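Long-range contact in L-lysine 6-monooxygenase involved in desferrioxamine biosynthesis (Erwinia amylovora CFBP1430, PDB 5O8P), which probably uses FAD and NADPH to N-hydroxylate cadaverine during biosynthesis of the siderophore desferrioxamine: residues B[313-318]-B[330-336]. Numbering follows the deposited sequence.
Sequences EGEFEL and SRRTEGL
Strands 315-318 and 330-333 pair antiparallel, as arms of a beta hairpin, with axes 4.6 Å apart at 159°. S330 lies within strand 327-333, which begins earlier; its CA makes a CA-H...O contact with L318 O (3.3 Å). R331 faces L318 in a hydrogen-bonded pair: R331 N to L318 O 2.9 Å, L318 N to R331 O 2.8 Å. Its side chain leads off toward strand 297-300. R332 opposes E317 in a non-hydrogen-bonded pair, on the other sheet face. Its extended side chain (chi1 m, chi2 and chi3 t) brings NH1 to E313 OE1 (2.9 Å) and E315 OE1 (2.5 Å), a salt-bridge network. T333 pairs with F316: F316 N to T333 O 2.7 Å, T333 N to F316 O 3.3 Å. At E334 (phi/psi -85/-60) the chain turns out of the hairpin. T333 OG1 donates a hydrogen bond to G335 O (2.7 Å) across this turn. L336, now in the parallel sheet beside strand 194-198, sets CD2 over the F316 ring, 4.1 Å from its centroid, a CH-pi contact. L318 CD1 lies 4.3 Å from L336 CD2. Apolar contacts thus tie hairpin to parallel sheet, while salt bridges tie R332 to E313 and E315 at the start of the first segment.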
loop_
_atom_site.group_PDB
_atom_site.type_symbol
_atom_site.label_atom_id
_atom_site.label_comp_id
_atom_site.label_asym_id
_atom_site.label_seq_id
_atom_site.Cartn_x
_atom_site.Cartn_y
_atom_site.Cartn_z
ATOM N N GLU B 313 32.167 21.601 -30.911
ATOM C CA GLU B 313 31.066 22.327 -30.239
ATOM C C GLU B 313 31.029 22.188 -28.702
ATOM O O GLU B 313 30.704 23.151 -28.008
ATOM C CB GLU B 313 29.708 21.848 -30.774
ATOM C CG GLU B 313 29.395 22.187 -32.232
ATOM C CD GLU B 313 28.061 21.601 -32.700
ATOM O OE1 GLU B 313 27.205 21.270 -31.838
ATOM O OE2 GLU B 313 27.872 21.480 -33.934
ATOM N N GLY B 314 31.343 20.992 -28.194
ATOM C CA GLY B 314 31.302 20.679 -26.756
ATOM C C GLY B 314 30.157 19.743 -26.374
ATOM O O GLY B 314 29.540 19.908 -25.318
ATOM N N GLU B 315 29.905 18.742 -27.223
ATOM C CA GLU B 315 28.763 17.827 -27.115
ATOM C C GLU B 315 29.123 16.447 -27.645
ATOM O O GLU B 315 29.924 16.336 -28.576
ATOM C CB GLU B 315 27.604 18.321 -27.983
ATOM C CG GLU B 315 26.852 19.540 -27.492
ATOM C CD GLU B 315 25.519 19.670 -28.209
ATOM O OE1 GLU B 315 25.518 19.889 -29.444
ATOM O OE2 GLU B 315 24.471 19.513 -27.546
ATOM N N PHE B 316 28.508 15.412 -27.081
ATOM C CA PHE B 316 28.515 14.085 -27.706
ATOM C C PHE B 316 27.488 14.027 -28.835
ATOM O O PHE B 316 26.463 14.721 -28.796
ATOM C CB PHE B 316 28.146 12.992 -26.712
ATOM C CG PHE B 316 29.237 12.620 -25.766
ATOM C CD1 PHE B 316 30.301 11.844 -26.198
ATOM C CD2 PHE B 316 29.169 12.989 -24.419
ATOM C CE1 PHE B 316 31.303 11.479 -25.307
ATOM C CE2 PHE B 316 30.165 12.621 -23.527
ATOM C CZ PHE B 316 31.235 11.869 -23.973
ATOM N N GLU B 317 27.763 13.188 -29.830
ATOM C CA GLU B 317 26.749 12.755 -30.784
ATOM C C GLU B 317 26.633 11.239 -30.682
ATOM O O GLU B 317 27.500 10.507 -31.161
ATOM C CB GLU B 317 27.095 13.175 -32.214
ATOM C CG GLU B 317 25.919 13.032 -33.184
ATOM C CD GLU B 317 26.294 12.519 -34.568
ATOM O OE1 GLU B 317 27.167 11.629 -34.677
ATOM O OE2 GLU B 317 25.697 12.996 -35.564
ATOM N N LEU B 318 25.559 10.787 -30.040
ATOM C CA LEU B 318 25.245 9.368 -29.926
ATOM C C LEU B 318 24.547 8.905 -31.192
ATOM O O LEU B 318 23.484 9.414 -31.514
ATOM C CB LEU B 318 24.309 9.128 -28.742
ATOM C CG LEU B 318 24.843 9.164 -27.302
ATOM C CD1 LEU B 318 26.157 9.908 -27.129
ATOM C CD2 LEU B 318 23.793 9.738 -26.363
ATOM N N SER B 330 20.352 9.789 -34.606
ATOM C CA SER B 330 21.368 10.428 -33.764
ATOM C C SER B 330 20.720 11.313 -32.699
ATOM O O SER B 330 19.595 11.795 -32.865
ATOM C CB SER B 330 22.346 11.252 -34.608
ATOM O OG SER B 330 21.689 12.357 -35.221
ATOM N N ARG B 331 21.451 11.516 -31.606
ATOM C CA ARG B 331 20.999 12.297 -30.464
ATOM C C ARG B 331 22.212 13.032 -29.908
ATOM O O ARG B 331 23.334 12.535 -30.028
ATOM C CB ARG B 331 20.463 11.337 -29.410
ATOM C CG ARG B 331 19.337 11.847 -28.569
ATOM C CD ARG B 331 18.052 11.943 -29.371
ATOM N NE ARG B 331 17.246 12.991 -28.769
ATOM C CZ ARG B 331 16.247 13.626 -29.357
ATOM N NH1 ARG B 331 15.887 13.331 -30.604
ATOM N NH2 ARG B 331 15.638 14.599 -28.694
ATOM N N ARG B 332 21.997 14.179 -29.273
ATOM C CA ARG B 332 23.111 14.962 -28.734
ATOM C C ARG B 332 22.988 15.150 -27.251
ATOM O O ARG B 332 21.892 15.217 -26.732
ATOM C CB ARG B 332 23.168 16.336 -29.391
ATOM C CG ARG B 332 23.827 16.356 -30.754
ATOM C CD ARG B 332 23.238 17.532 -31.519
ATOM N NE ARG B 332 23.958 17.827 -32.739
ATOM C CZ ARG B 332 25.150 18.424 -32.800
ATOM N NH1 ARG B 332 25.810 18.767 -31.693
ATOM N NH2 ARG B 332 25.709 18.673 -33.984
ATOM N N THR B 333 24.125 15.251 -26.574
ATOM C CA THR B 333 24.144 15.490 -25.129
ATOM C C THR B 333 25.531 15.983 -24.678
ATOM O O THR B 333 26.552 15.605 -25.265
ATOM C CB THR B 333 23.710 14.223 -24.349
ATOM O OG1 THR B 333 23.409 14.557 -22.983
ATOM C CG2 THR B 333 24.774 13.126 -24.402
ATOM N N GLU B 334 25.561 16.835 -23.653
ATOM C CA GLU B 334 26.822 17.305 -23.091
ATOM C C GLU B 334 27.292 16.286 -22.083
ATOM O O GLU B 334 28.366 15.701 -22.241
ATOM C CB GLU B 334 26.673 18.680 -22.439
ATOM C CG GLU B 334 26.313 19.775 -23.430
ATOM C CD GLU B 334 26.433 21.184 -22.858
ATOM O OE1 GLU B 334 26.609 21.332 -21.623
ATOM O OE2 GLU B 334 26.328 22.152 -23.652
ATOM N N GLY B 335 26.467 16.071 -21.061
ATOM C CA GLY B 335 26.724 15.075 -20.014
ATOM C C GLY B 335 26.200 13.727 -20.443
ATOM O O GLY B 335 25.171 13.638 -21.108
ATOM N N LEU B 336 26.909 12.676 -20.062
ATOM C CA LEU B 336 26.543 11.316 -20.413
ATOM C C LEU B 336 26.819 10.421 -19.217
ATOM O O LEU B 336 27.952 10.287 -18.797
ATOM C CB LEU B 336 27.348 10.868 -21.623
ATOM C CG LEU B 336 27.156 9.443 -22.126
ATOM C CD1 LEU B 336 25.701 9.207 -22.467
ATOM C CD2 LEU B 336 28.024 9.191 -23.350
#